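Local coordinates for putative epimerase (Burkholderia cenocepacia, PDB 4LW8), which is probably an NAD(P)-dependent sugar-nucleotide epimerase or dehydratase of the extended short-chain dehydrogenase/reductase type, linked to the biosynthesis of the lipopolysaccharide O-antigen, at residues 250-255 / 290-295. Sequence-based numbering, arbitrary orientation.
Sequences CSERAY and SGSRDK
Arg293 meets Cys250 through its guanidinium edge: NE donates to Cys250 O at 2.7 Å, with the oxygen almost in the guanidinium plane. The C=O...NE angle of 166° puts the donor nearly in line with the carbonyl. A second, weak bond comes from Arg293 NH2 to the same Cys250 O at 3.2 Å, so one oxygen takes two donors from one edge. The chain bends at chi3 (59°), which turns NE toward that oxygen. Glu252 reaches the backbone of the same arginine, its OE2 accepting from Arg293 N at 2.9 Å on the anti side, 32° out of the carboxylate plane, while its CD packs 3.5 Å from Arg293 CG; the two side chains cross at about a right angle. Arg293 is the N-cap residue of helix 294-300, and OE1 of Glu252 forms a salt bridge with Arg297 in that helix. The loop between strands 246-249 and 254-256 packs here on the turn from strand 288-291 into the helix, beside the mixed sheet, where 254-256 (antiparallel) and 288-291 (parallel) both pair with strand 221-226. Cys250 SG lies 3.4 Å from Gly291 C, and a CB on Gly291 would clash with it. Glu252 CA makes a CA-H...O contact with Gly291 O at 3.3 Å; further along, Ala254 CB touches Ser290 CB at 3.9 Å. In the second shell, Asp223 OD2 accepts from both Glu252 N and Gly291 N.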
loop_
_atom_site.group_PDB
_atom_site.type_symbol
_atom_site.label_atom_id
_atom_site.label_comp_id
_atom_site.label_asym_id
_atom_site.label_seq_id
_atom_site.Cartn_x
_atom_site.Cartn_y
_atom_site.Cartn_z
ATOM N N CYS A 250 5.212 -5.575 -21.412
ATOM C CA CYS A 250 4.114 -5.154 -22.296
ATOM C C CYS A 250 4.534 -5.251 -23.757
ATOM O O CYS A 250 5.718 -5.408 -24.049
ATOM C CB CYS A 250 3.685 -3.726 -21.978
ATOM S SG CYS A 250 5.066 -2.564 -22.029
ATOM N N SER A 251 3.561 -5.160 -24.662
ATOM C CA SER A 251 3.802 -5.328 -26.096
ATOM C C SER A 251 4.162 -4.002 -26.750
ATOM O O SER A 251 4.699 -3.982 -27.845
ATOM C CB SER A 251 2.560 -5.902 -26.793
ATOM O OG SER A 251 1.570 -4.881 -26.972
ATOM N N GLU A 252 3.812 -2.908 -26.077
ATOM C CA GLU A 252 3.948 -1.541 -26.599
ATOM C C GLU A 252 2.988 -1.287 -27.761
ATOM O O GLU A 252 3.081 -0.273 -28.437
ATOM C CB GLU A 252 5.384 -1.239 -27.047
ATOM C CG GLU A 252 6.410 -1.304 -25.933
ATOM C CD GLU A 252 7.800 -0.908 -26.397
ATOM O OE1 GLU A 252 8.191 -1.309 -27.517
ATOM O OE2 GLU A 252 8.502 -0.200 -25.642
ATOM N N ARG A 253 2.057 -2.200 -27.992
ATOM C CA ARG A 253 1.012 -1.925 -28.969
ATOM C C ARG A 253 -0.362 -1.936 -28.313
ATOM O O ARG A 253 -0.687 -2.834 -27.538
ATOM C CB ARG A 253 1.049 -2.930 -30.115
ATOM C CG ARG A 253 -0.023 -2.649 -31.146
ATOM C CD ARG A 253 0.302 -3.274 -32.475
ATOM N NE ARG A 253 -0.787 -3.074 -33.421
ATOM C CZ ARG A 253 -0.772 -3.505 -34.676
ATOM N NH1 ARG A 253 0.285 -4.157 -35.135
ATOM N NH2 ARG A 253 -1.812 -3.281 -35.470
ATOM N N ALA A 254 -1.157 -0.924 -28.639
ATOM C CA ALA A 254 -2.506 -0.790 -28.112
ATOM C C ALA A 254 -3.543 -1.154 -29.171
ATOM O O ALA A 254 -3.506 -0.647 -30.287
ATOM C CB ALA A 254 -2.739 0.628 -27.608
ATOM N N TYR A 255 -4.456 -2.051 -28.813
ATOM C CA TYR A 255 -5.542 -2.458 -29.695
ATOM C C TYR A 255 -6.905 -2.070 -29.127
ATOM O O TYR A 255 -7.165 -2.270 -27.941
ATOM C CB TYR A 255 -5.514 -3.976 -29.913
ATOM C CG TYR A 255 -4.322 -4.543 -30.668
ATOM C CD1 TYR A 255 -4.255 -4.489 -32.052
ATOM C CD2 TYR A 255 -3.269 -5.135 -29.985
ATOM C CE1 TYR A 255 -3.172 -5.028 -32.736
ATOM C CE2 TYR A 255 -2.187 -5.676 -30.656
ATOM C CZ TYR A 255 -2.141 -5.620 -32.027
ATOM O OH TYR A 255 -1.055 -6.156 -32.682
ATOM N N SER A 290 -1.124 2.500 -23.103
ATOM C CA SER A 290 -0.243 1.375 -23.399
ATOM C C SER A 290 1.051 1.531 -22.626
ATOM O O SER A 290 1.279 2.567 -22.002
ATOM C CB SER A 290 0.027 1.285 -24.900
ATOM O OG SER A 290 0.585 2.506 -25.362
ATOM N N GLY A 291 1.891 0.504 -22.663
ATOM C CA GLY A 291 3.118 0.531 -21.898
ATOM C C GLY A 291 4.356 0.684 -22.751
ATOM O O GLY A 291 4.374 0.295 -23.917
ATOM N N SER A 292 5.398 1.251 -22.158
ATOM C CA SER A 292 6.736 1.199 -22.734
ATOM C C SER A 292 7.571 0.130 -22.037
ATOM O O SER A 292 7.686 0.140 -20.809
ATOM C CB SER A 292 7.433 2.557 -22.613
ATOM O OG SER A 292 8.835 2.420 -22.797
ATOM N N ARG A 293 8.184 -0.761 -22.813
ATOM C CA ARG A 293 9.093 -1.754 -22.249
ATOM C C ARG A 293 10.546 -1.378 -22.560
ATOM O O ARG A 293 11.435 -2.238 -22.623
ATOM C CB ARG A 293 8.779 -3.168 -22.769
ATOM C CG ARG A 293 9.045 -3.421 -24.262
ATOM C CD ARG A 293 9.433 -4.897 -24.507
ATOM N NE ARG A 293 8.390 -5.824 -24.057
ATOM C CZ ARG A 293 8.582 -7.121 -23.809
ATOM N NH1 ARG A 293 9.785 -7.657 -23.964
ATOM N NH2 ARG A 293 7.573 -7.885 -23.401
ATOM N N ASP A 294 10.787 -0.093 -22.774
ATOM C CA ASP A 294 12.140 0.353 -23.094
ATOM C C ASP A 294 13.146 0.069 -21.977
ATOM O O ASP A 294 14.316 -0.219 -22.247
ATOM C CB ASP A 294 12.167 1.831 -23.415
ATOM C CG ASP A 294 13.486 2.247 -23.999
ATOM O OD1 ASP A 294 13.807 1.750 -25.102
ATOM O OD2 ASP A 294 14.218 3.021 -23.344
ATOM N N LYS A 295 12.713 0.171 -20.723
ATOM C CA LYS A 295 13.628 -0.124 -19.628
ATOM C C LYS A 295 14.019 -1.611 -19.646
ATOM O O LYS A 295 15.189 -1.961 -19.476
ATOM C CB LYS A 295 13.018 0.253 -18.279
ATOM C CG LYS A 295 13.975 0.080 -17.104
ATOM C CD LYS A 295 13.241 0.248 -15.780
ATOM C CE LYS A 295 14.199 0.123 -14.595
ATOM N NZ LYS A 295 13.468 0.238 -13.301
#